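Local coordinates for ARF-like GTPase (Chlamydomonas reinhardtii, PDB 4M9Q), which belongs to the ARF-like small G proteins of the P-loop NTPase clan and holds phosphoaminophosphonic acid-guanylate ester and a magnesium ion in its pocket, at residues T18-S23 against H156-G161; G85-S90 against A123-K128; R3-A8 against W164-V169. All coordinates share one frame; numbering follows the deposited sequence.

Interaction 1 of 3, residues T18-S23 against H156-G161; sequences TTLLNS and HRLRDG. With MG (magnesium ion), chain E; GNP (phosphoaminophosphonic acid-guanylate ester), chain D.
L20 and L158 join the helix that follows the P-loop of this G-domain, 17-24, to the long helix 157-190. Their side chains slide past each other in opposite directions rather than meeting end on, and the closest approach, L20 CD1 to L158 CD2, is 3.7 Å. L158 points its CB at the other helix, whereas the L20 CB faces along the interface; placing CG anti to the backbone N (chi1 -172°) carries L20 CD1 across to L158. The second branch of L158 goes elsewhere: its CD1 rests 3.8 Å from S23 CB, one helical turn further on. L158 thus spans one turn of helix 17-24, one methyl on L20 and one on S23, in a buried and wholly apolar contact. The hydroxyl of S23 takes no part in it and is hydrogen-bonded to the carbonyl oxygen of A146.

The start of helix 17-24 turns to the nucleotide. T19 grips one alpha-phosphate oxygen twice, through its backbone N (2.8 Å to GNP O2A) and through its hydroxyl. The T19 hydroxyl lies beside its own backbone N, so amide and OG1 converge on the same oxygen. T18 N reaches the beta-phosphate oxygen O1B in a fairly straight bond, N-H...O 161°. T35 OG1 completes the ligands of the magnesium ion, along with two waters and the GNP oxygens O1G and O1B, and T18 OG1 binds the metal at 1.9 Å while also hydrogen-bonded to D54 OD2.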
loop_
_atom_site.group_PDB
_atom_site.type_symbol
_atom_site.label_atom_id
_atom_site.label_comp_id
_atom_site.label_asym_id
_atom_site.label_seq_id
_atom_site.Cartn_x
_atom_site.Cartn_y
_atom_site.Cartn_z
ATOM N N THR A 18 0.905 -8.492 -4.575
ATOM C CA THR A 18 1.781 -9.586 -4.222
ATOM C C THR A 18 3.022 -9.602 -5.131
ATOM O O THR A 18 4.136 -9.755 -4.648
ATOM C CB THR A 18 1.005 -10.899 -4.180
ATOM O OG1 THR A 18 -0.085 -10.752 -3.264
ATOM C CG2 THR A 18 1.856 -12.099 -3.685
ATOM N N THR A 19 2.848 -9.362 -6.429
ATOM C CA THR A 19 3.983 -9.320 -7.364
ATOM C C THR A 19 4.907 -8.149 -7.020
ATOM O O THR A 19 6.113 -8.240 -7.074
ATOM C CB THR A 19 3.486 -9.199 -8.803
ATOM O OG1 THR A 19 2.474 -10.204 -9.044
ATOM C CG2 THR A 19 4.644 -9.377 -9.840
ATOM N N LEU A 20 4.315 -7.040 -6.626
ATOM C CA LEU A 20 5.087 -5.865 -6.279
ATOM C C LEU A 20 5.892 -6.122 -5.014
ATOM O O LEU A 20 7.081 -5.853 -4.930
ATOM C CB LEU A 20 4.160 -4.680 -6.129
ATOM C CG LEU A 20 4.869 -3.350 -5.953
ATOM C CD1 LEU A 20 4.045 -2.269 -6.658
ATOM C CD2 LEU A 20 5.064 -3.090 -4.466
ATOM N N LEU A 21 5.274 -6.756 -4.050
ATOM C CA LEU A 21 6.001 -7.103 -2.851
ATOM C C LEU A 21 7.168 -8.016 -3.118
ATOM O O LEU A 21 8.247 -7.764 -2.622
ATOM C CB LEU A 21 5.090 -7.784 -1.859
ATOM C CG LEU A 21 5.767 -7.944 -0.504
ATOM C CD1 LEU A 21 6.404 -6.590 -0.129
ATOM C CD2 LEU A 21 4.793 -8.466 0.535
ATOM N N ASN A 22 6.955 -9.089 -3.876
ATOM C CA ASN A 22 8.042 -9.942 -4.315
ATOM C C ASN A 22 9.128 -9.126 -4.985
ATOM O O ASN A 22 10.269 -9.198 -4.587
ATOM C CB ASN A 22 7.571 -11.068 -5.267
ATOM C CG ASN A 22 6.652 -12.080 -4.575
ATOM O OD1 ASN A 22 6.641 -12.206 -3.329
ATOM N ND2 ASN A 22 5.852 -12.780 -5.364
ATOM N N SER A 23 8.786 -8.311 -5.965
ATOM C CA SER A 23 9.803 -7.599 -6.737
ATOM C C SER A 23 10.556 -6.588 -5.909
ATOM O O SER A 23 11.700 -6.280 -6.188
ATOM C CB SER A 23 9.161 -6.911 -7.938
ATOM O OG SER A 23 8.753 -7.907 -8.878
ATOM N N HIS A 156 13.239 0.168 -10.870
ATOM C CA HIS A 156 13.701 1.119 -9.867
ATOM C C HIS A 156 12.617 2.021 -9.332
ATOM O O HIS A 156 12.745 2.542 -8.235
ATOM C CB HIS A 156 14.864 1.958 -10.417
ATOM C CG HIS A 156 14.457 2.982 -11.456
ATOM N ND1 HIS A 156 14.020 4.219 -11.129
ATOM C CD2 HIS A 156 14.420 2.910 -12.860
ATOM C CE1 HIS A 156 13.719 4.909 -12.264
ATOM N NE2 HIS A 156 13.964 4.108 -13.315
ATOM N N ARG A 157 11.548 2.225 -10.113
ATOM C CA ARG A 157 10.399 3.035 -9.668
ATOM C C ARG A 157 9.805 2.501 -8.349
ATOM O O ARG A 157 9.273 3.269 -7.550
ATOM C CB ARG A 157 9.309 3.109 -10.748
ATOM C CG ARG A 157 9.645 3.809 -12.083
ATOM C CD ARG A 157 9.139 2.929 -13.241
ATOM N NE ARG A 157 8.346 3.519 -14.317
ATOM C CZ ARG A 157 7.698 2.802 -15.249
ATOM N NH1 ARG A 157 7.732 1.450 -15.237
ATOM N NH2 ARG A 157 7.000 3.439 -16.192
ATOM N N LEU A 158 9.889 1.198 -8.103
ATOM C CA LEU A 158 9.306 0.636 -6.871
ATOM C C LEU A 158 10.009 1.154 -5.595
ATOM O O LEU A 158 9.327 1.632 -4.676
ATOM C CB LEU A 158 9.315 -0.886 -6.851
ATOM C CG LEU A 158 8.630 -1.566 -8.028
ATOM C CD1 LEU A 158 8.779 -3.085 -7.895
ATOM C CD2 LEU A 158 7.184 -1.131 -8.196
ATOM N N ARG A 159 11.342 1.066 -5.548
ATOM C CA ARG A 159 12.108 1.680 -4.437
ATOM C C ARG A 159 11.942 3.191 -4.396
ATOM O O ARG A 159 11.849 3.771 -3.317
ATOM C CB ARG A 159 13.614 1.323 -4.490
ATOM C CG ARG A 159 13.969 -0.094 -4.012
ATOM C CD ARG A 159 13.966 -0.137 -2.487
ATOM N NE ARG A 159 13.954 -1.500 -1.947
ATOM C CZ ARG A 159 14.199 -1.826 -0.674
ATOM N NH1 ARG A 159 14.483 -0.901 0.233
ATOM N NH2 ARG A 159 14.171 -3.104 -0.307
ATOM N N ASP A 160 11.909 3.845 -5.554
ATOM C CA ASP A 160 11.665 5.289 -5.576
ATOM C C ASP A 160 10.393 5.612 -4.809
ATOM O O ASP A 160 10.366 6.479 -3.938
ATOM C CB ASP A 160 11.561 5.816 -6.973
ATOM C CG ASP A 160 12.893 5.765 -7.734
ATOM O OD1 ASP A 160 13.972 5.523 -7.104
ATOM O OD2 ASP A 160 12.848 5.953 -8.989
ATOM N N GLY A 161 9.346 4.867 -5.078
ATOM C CA GLY A 161 8.079 5.074 -4.379
ATOM C C GLY A 161 8.230 4.782 -2.904
ATOM O O GLY A 161 7.840 5.584 -2.076
HETATM MG MG MG E . -1.918 -10.946 -3.665
HETATM P PG GNP D . -4.975 -10.213 -4.878
HETATM O O1G GNP D . -3.876 -11.107 -4.092
HETATM O O2G GNP D . -5.206 -8.835 -4.167
HETATM O O3G GNP D . -6.221 -11.098 -5.066
HETATM N N3B GNP D . -4.268 -9.773 -6.359
HETATM P PB GNP D . -2.743 -9.046 -6.319
HETATM O O1B GNP D . -1.807 -9.624 -5.137
HETATM O O2B GNP D . -2.986 -7.565 -6.215
HETATM O O3A GNP D . -2.207 -9.395 -7.773
HETATM P PA GNP D . -0.914 -10.234 -8.167
HETATM O O1A GNP D . -1.325 -11.603 -7.786
HETATM O O2A GNP D . 0.266 -9.547 -7.574
HETATM O "O5'" GNP D . -0.957 -9.995 -9.745
HETATM C "C5'" GNP D . -2.192 -10.227 -10.464
HETATM C "C4'" GNP D . -1.896 -10.626 -11.934
HETATM O "O4'" GNP D . -1.244 -9.498 -12.536
HETATM C "C3'" GNP D . -0.864 -11.734 -12.084
HETATM O "O3'" GNP D . -0.938 -12.388 -13.349
HETATM C "C2'" GNP D . 0.435 -11.006 -12.155
HETATM O "O2'" GNP D . 1.460 -11.689 -12.814
HETATM C "C1'" GNP D . 0.047 -9.838 -13.006
HETATM N N9 GNP D . 0.925 -8.667 -12.929
HETATM C C8 GNP D . 1.343 -8.099 -11.800
HETATM N N7 GNP D . 2.075 -7.007 -12.064
HETATM C C5 GNP D . 2.145 -6.883 -13.393
HETATM C C6 GNP D . 2.810 -5.928 -14.297
HETATM O O6 GNP D . 3.495 -4.983 -13.865
HETATM N N1 GNP D . 2.637 -6.106 -15.589
HETATM C C2 GNP D . 1.888 -7.130 -16.106
HETATM N N2 GNP D . 1.808 -7.211 -17.436
HETATM N N3 GNP D . 1.246 -8.054 -15.344
HETATM C C4 GNP D . 1.380 -7.980 -13.977
HETATM O O HOH W 1 -1.466 -12.380 -5.111
HETATM O O HOH W 2 -2.386 -9.525 -2.284
#

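Interaction 2 of 3, residues G85-S90 against A123-K128; sequences GRFEES and AAEVVK
F87 reaches V126 and E125 of the facing helix with the far end of its ring, touching each with a different atom. The tip carbon CZ meets the V126 methyl CG2 at 4.1 Å, the phenylalanine and valine side chains crossing at about a right angle. The methyl comes in obliquely to the ring. E125 approaches differently: its carboxylate oxygen OE1 lies near the ring plane, at the edge, 4.3 Å from F87 CE2. At that distance the carboxylate could gain only a faint attraction from the electropositive C-H edge.

The F87 CB is directed at the helix 123-129, and with CG anti to its own carbonyl carbon (chi1 -79°) the ring extends across the gap. The CB bonds of V126 and E125 run along the interface instead, and E125 reaches the phenylalanine with the end of its chain. Burial follows the same division, since F87 and V126 are enclosed, with V79 of strand 74-80 also against F87, while E125 stands at the exposed margin.

On another flank R86, in the turn leading into helix 87-99, makes a 2.6 Å salt bridge from NH1 to E89 OE2. This bond is nearly straight (172°) and lies in the guanidinium plane, but it meets the carboxylate from above its own plane. D13 pairs with R86 NH2 and R62 with E89 OE1, so the pair belongs to a longer chain of charges.

Helices 87-99 and 123-129 link successive parallel strands, 74-80 to 108-113 and 108-113 to 139-143, and their packing side by side on one face of the sheet is that of consecutive beta-alpha-beta crossovers in a small G-protein domain.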
loop_
_atom_site.group_PDB
_atom_site.type_symbol
_atom_site.label_atom_id
_atom_site.label_comp_id
_atom_site.label_asym_id
_atom_site.label_seq_id
_atom_site.Cartn_x
_atom_site.Cartn_y
_atom_site.Cartn_z
ATOM N N GLY A 85 -11.378 0.267 -16.519
ATOM C CA GLY A 85 -12.690 -0.213 -16.166
ATOM C C GLY A 85 -12.873 -0.297 -14.671
ATOM O O GLY A 85 -14.008 -0.227 -14.202
ATOM N N ARG A 86 -11.767 -0.434 -13.914
ATOM C CA ARG A 86 -11.867 -0.642 -12.494
ATOM C C ARG A 86 -11.495 0.583 -11.688
ATOM O O ARG A 86 -11.475 0.541 -10.438
ATOM C CB ARG A 86 -11.015 -1.842 -12.108
ATOM C CG ARG A 86 -11.527 -3.135 -12.701
ATOM C CD ARG A 86 -12.062 -4.068 -11.621
ATOM N NE ARG A 86 -11.096 -5.069 -11.272
ATOM C CZ ARG A 86 -11.083 -5.767 -10.147
ATOM N NH1 ARG A 86 -12.001 -5.597 -9.208
ATOM N NH2 ARG A 86 -10.104 -6.646 -9.962
ATOM N N PHE A 87 -11.216 1.678 -12.370
ATOM C CA PHE A 87 -10.790 2.893 -11.675
ATOM C C PHE A 87 -11.835 3.350 -10.704
ATOM O O PHE A 87 -11.504 3.774 -9.611
ATOM C CB PHE A 87 -10.457 4.027 -12.635
ATOM C CG PHE A 87 -9.106 3.923 -13.295
ATOM C CD1 PHE A 87 -8.225 2.846 -13.048
ATOM C CD2 PHE A 87 -8.706 4.891 -14.204
ATOM C CE1 PHE A 87 -6.989 2.777 -13.695
ATOM C CE2 PHE A 87 -7.478 4.796 -14.862
ATOM C CZ PHE A 87 -6.624 3.737 -14.591
ATOM N N GLU A 88 -13.102 3.267 -11.072
ATOM C CA GLU A 88 -14.135 3.792 -10.187
ATOM C C GLU A 88 -14.271 2.957 -8.915
ATOM O O GLU A 88 -14.448 3.541 -7.845
ATOM C CB GLU A 88 -15.478 3.947 -10.891
ATOM C CG GLU A 88 -16.435 4.864 -10.141
ATOM C CD GLU A 88 -16.154 6.335 -10.388
ATOM O OE1 GLU A 88 -15.202 6.632 -11.129
ATOM O OE2 GLU A 88 -16.876 7.194 -9.844
ATOM N N GLU A 89 -14.176 1.621 -8.994
ATOM C CA GLU A 89 -14.217 0.845 -7.756
ATOM C C GLU A 89 -12.935 1.021 -6.935
ATOM O O GLU A 89 -12.980 0.983 -5.703
ATOM C CB GLU A 89 -14.573 -0.635 -7.897
ATOM C CG GLU A 89 -13.637 -1.505 -8.651
ATOM C CD GLU A 89 -13.846 -3.000 -8.360
ATOM O OE1 GLU A 89 -13.965 -3.436 -7.180
ATOM O OE2 GLU A 89 -13.886 -3.777 -9.347
ATOM N N SER A 90 -11.814 1.240 -7.606
ATOM C CA SER A 90 -10.586 1.473 -6.871
ATOM C C SER A 90 -10.722 2.807 -6.142
ATOM O O SER A 90 -10.303 2.916 -4.998
ATOM C CB SER A 90 -9.361 1.461 -7.794
ATOM O OG SER A 90 -8.157 1.257 -7.052
ATOM N N ALA A 123 0.362 8.734 -14.836
ATOM C CA ALA A 123 0.110 9.236 -13.463
ATOM C C ALA A 123 -1.035 10.236 -13.384
ATOM O O ALA A 123 -1.903 10.120 -12.523
ATOM C CB ALA A 123 1.374 9.862 -12.866
ATOM N N ALA A 124 -1.057 11.178 -14.311
ATOM C CA ALA A 124 -2.142 12.135 -14.396
ATOM C C ALA A 124 -3.472 11.416 -14.423
ATOM O O ALA A 124 -4.245 11.598 -13.493
ATOM C CB ALA A 124 -1.966 13.039 -15.603
ATOM N N GLU A 125 -3.721 10.577 -15.441
ATOM C CA GLU A 125 -4.980 9.817 -15.551
ATOM C C GLU A 125 -5.350 9.145 -14.230
ATOM O O GLU A 125 -6.475 9.191 -13.806
ATOM C CB GLU A 125 -4.893 8.725 -16.626
ATOM C CG GLU A 125 -5.298 9.116 -18.030
ATOM C CD GLU A 125 -5.621 7.888 -18.894
ATOM O OE1 GLU A 125 -6.426 7.024 -18.440
ATOM O OE2 GLU A 125 -5.079 7.807 -20.035
ATOM N N VAL A 126 -4.407 8.494 -13.587
ATOM C CA VAL A 126 -4.715 7.778 -12.341
ATOM C C VAL A 126 -5.074 8.745 -11.190
ATOM O O VAL A 126 -5.907 8.455 -10.349
ATOM C CB VAL A 126 -3.554 6.832 -11.957
ATOM C CG1 VAL A 126 -3.681 6.316 -10.548
ATOM C CG2 VAL A 126 -3.473 5.677 -12.927
ATOM N N VAL A 127 -4.499 9.920 -11.180
ATOM C CA VAL A 127 -4.936 10.957 -10.245
ATOM C C VAL A 127 -6.411 11.319 -10.394
ATOM O O VAL A 127 -7.141 11.354 -9.388
ATOM C CB VAL A 127 -4.098 12.249 -10.399
ATOM C CG1 VAL A 127 -4.791 13.457 -9.746
ATOM C CG2 VAL A 127 -2.711 12.030 -9.816
ATOM N N LYS A 128 -6.841 11.577 -11.634
ATOM C CA LYS A 128 -8.257 11.783 -11.933
ATOM C C LYS A 128 -9.039 10.557 -11.517
ATOM O O LYS A 128 -9.996 10.673 -10.776
ATOM C CB LYS A 128 -8.530 12.099 -13.426
ATOM C CG LYS A 128 -9.022 13.523 -13.652
ATOM C CD LYS A 128 -9.765 13.740 -14.976
ATOM C CE LYS A 128 -9.878 15.244 -15.302
ATOM N NZ LYS A 128 -10.488 15.567 -16.632
#

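Interaction 3 of 3, residues R3-A8 against W164-V169; sequences RKITIA and WLVGTV
I5 and V169 meet tip to tip in the tightest part of this contact, I5 CD1 lying 3.5 Å from V169 CG1. The same delta methyl sits almost as close to V169 CB (3.6 Å), so it is seated against the root of the valine as well as its branch. V166 touches I5 CD1 more lightly, with CG2 at 4.2 Å. Two residues along the strand I7 repeats the end-on approach, its CD1 meeting L165 CD1 at 3.7 Å. Both isoleucines keep CG1 anti to their carbonyl carbon (chi1 -81° and -77°), which sends the long branch toward the helix.

The flank of the helix with W164, G167 and T168 is partly exposed. There T168 OG1 donates to W164 O at 2.8 Å, while T168 N reaches that oxygen from the opposite face of the carbonyl plane; the hydroxyl also lies over one face of the W164 ring, toward its rim. R3 and K4, at the outer end of the strand, are exposed too.

Strand 3-8 and helix 164-169 run at 122° to each other, with Y48 and I50 of strand 48-55 and A74 and V76 of strand 74-80 extending the apolar layer, as where the C-terminal helix covers the central sheet of a Ras-like G-domain.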
loop_
_atom_site.group_PDB
_atom_site.type_symbol
_atom_site.label_atom_id
_atom_site.label_comp_id
_atom_site.label_asym_id
_atom_site.label_seq_id
_atom_site.Cartn_x
_atom_site.Cartn_y
_atom_site.Cartn_z
ATOM N N ARG A 3 14.511 1.804 14.133
ATOM C CA ARG A 3 13.136 2.176 14.127
ATOM C C ARG A 3 12.372 1.320 13.164
ATOM O O ARG A 3 12.918 0.942 12.135
ATOM C CB ARG A 3 13.027 3.580 13.589
ATOM C CG ARG A 3 14.284 4.413 13.653
ATOM C CD ARG A 3 14.193 5.444 14.747
ATOM N NE ARG A 3 14.750 6.741 14.339
ATOM C CZ ARG A 3 14.038 7.859 14.173
ATOM N NH1 ARG A 3 12.730 7.868 14.366
ATOM N NH2 ARG A 3 14.640 8.980 13.816
ATOM N N LYS A 4 11.095 1.084 13.481
ATOM C CA LYS A 4 10.215 0.222 12.696
ATOM C C LYS A 4 9.045 1.029 12.172
ATOM O O LYS A 4 8.396 1.725 12.938
ATOM C CB LYS A 4 9.693 -0.924 13.558
ATOM C CG LYS A 4 8.611 -1.797 12.868
ATOM C CD LYS A 4 9.039 -3.247 12.617
ATOM C CE LYS A 4 8.040 -4.218 13.261
ATOM N NZ LYS A 4 8.388 -5.662 13.111
ATOM N N ILE A 5 8.808 0.942 10.863
ATOM C CA ILE A 5 7.606 1.444 10.183
ATOM C C ILE A 5 6.781 0.237 9.810
ATOM O O ILE A 5 7.340 -0.761 9.413
ATOM C CB ILE A 5 7.949 2.063 8.802
ATOM C CG1 ILE A 5 8.465 3.473 8.931
ATOM C CG2 ILE A 5 6.729 2.252 7.914
ATOM C CD1 ILE A 5 8.395 4.140 7.586
ATOM N N THR A 6 5.462 0.343 9.820
ATOM C CA THR A 6 4.626 -0.712 9.329
ATOM C C THR A 6 3.796 -0.111 8.173
ATOM O O THR A 6 3.323 1.035 8.258
ATOM C CB THR A 6 3.719 -1.247 10.458
ATOM O OG1 THR A 6 4.539 -1.712 11.530
ATOM C CG2 THR A 6 2.804 -2.400 9.991
ATOM N N ILE A 7 3.623 -0.893 7.114
ATOM C CA ILE A 7 2.955 -0.447 5.930
ATOM C C ILE A 7 1.971 -1.502 5.497
ATOM O O ILE A 7 2.284 -2.683 5.560
ATOM C CB ILE A 7 3.975 -0.281 4.819
ATOM C CG1 ILE A 7 4.751 0.988 4.998
ATOM C CG2 ILE A 7 3.341 -0.171 3.467
ATOM C CD1 ILE A 7 5.934 0.947 4.042
ATOM N N ALA A 8 0.785 -1.086 5.059
ATOM C CA ALA A 8 -0.203 -2.036 4.467
ATOM C C ALA A 8 -0.174 -1.846 3.005
ATOM O O ALA A 8 -0.213 -0.737 2.523
ATOM C CB ALA A 8 -1.613 -1.770 4.975
ATOM N N TRP A 164 10.153 7.650 -1.175
ATOM C CA TRP A 164 9.293 8.801 -0.941
ATOM C C TRP A 164 8.403 8.538 0.273
ATOM O O TRP A 164 8.210 9.419 1.095
ATOM C CB TRP A 164 8.441 9.086 -2.149
ATOM C CG TRP A 164 7.447 10.156 -1.851
ATOM C CD1 TRP A 164 7.638 11.551 -1.902
ATOM C CD2 TRP A 164 6.095 9.987 -1.359
ATOM N NE1 TRP A 164 6.505 12.204 -1.513
ATOM C CE2 TRP A 164 5.551 11.326 -1.165
ATOM C CE3 TRP A 164 5.316 8.928 -1.115
ATOM C CZ2 TRP A 164 4.284 11.533 -0.741
ATOM C CZ3 TRP A 164 4.027 9.144 -0.649
ATOM C CH2 TRP A 164 3.538 10.427 -0.455
ATOM N N LEU A 165 7.856 7.326 0.398
ATOM C CA LEU A 165 6.949 7.024 1.504
ATOM C C LEU A 165 7.712 7.111 2.816
ATOM O O LEU A 165 7.268 7.767 3.764
ATOM C CB LEU A 165 6.395 5.606 1.425
ATOM C CG LEU A 165 4.916 5.312 1.581
ATOM C CD1 LEU A 165 4.731 3.895 2.095
ATOM C CD2 LEU A 165 4.199 6.316 2.398
ATOM N N VAL A 166 8.858 6.434 2.841
ATOM C CA VAL A 166 9.604 6.311 4.080
ATOM C C VAL A 166 10.087 7.687 4.508
ATOM O O VAL A 166 10.031 8.024 5.681
ATOM C CB VAL A 166 10.746 5.276 3.971
ATOM C CG1 VAL A 166 11.629 5.387 5.197
ATOM C CG2 VAL A 166 10.134 3.864 3.827
ATOM N N GLY A 167 10.513 8.483 3.551
ATOM C CA GLY A 167 10.925 9.853 3.825
ATOM C C GLY A 167 9.788 10.702 4.354
ATOM O O GLY A 167 9.986 11.559 5.205
ATOM N N THR A 168 8.585 10.465 3.867
ATOM C CA THR A 168 7.459 11.207 4.385
ATOM C C THR A 168 7.169 10.769 5.779
ATOM O O THR A 168 6.973 11.622 6.641
ATOM C CB THR A 168 6.233 11.027 3.498
ATOM O OG1 THR A 168 6.566 11.465 2.179
ATOM C CG2 THR A 168 5.110 11.821 3.938
ATOM N N VAL A 169 7.159 9.457 6.038
ATOM C CA VAL A 169 6.955 8.972 7.418
ATOM C C VAL A 169 8.091 9.510 8.311
ATOM O O VAL A 169 7.834 10.037 9.358
ATOM C CB VAL A 169 6.879 7.453 7.491
ATOM C CG1 VAL A 169 6.816 6.952 8.958
ATOM C CG2 VAL A 169 5.669 6.995 6.677
#

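Overall arrangement
Interactions 1 and 3 share helix 157-190, and their other partners, strand 3-10 and helix 17-24, are consecutive in the chain, flanking the P-loop; the two centres lie about 14 Å apart. Interaction 2 stands away from both, its centre about 20 Å from that of interaction 1 and about 24 Å from that of interaction 3, and it does not touch either. Along the chain the contacts are nested: interaction 3 closes the widest loop, interaction 1 lies within it, and interaction 2 within that. Helices 17-24 and 157-190 pack against one face of the six-stranded sheet and helices 87-99 and 123-129 against the other, forming a three-layered G-domain with the nucleotide beside interaction 1.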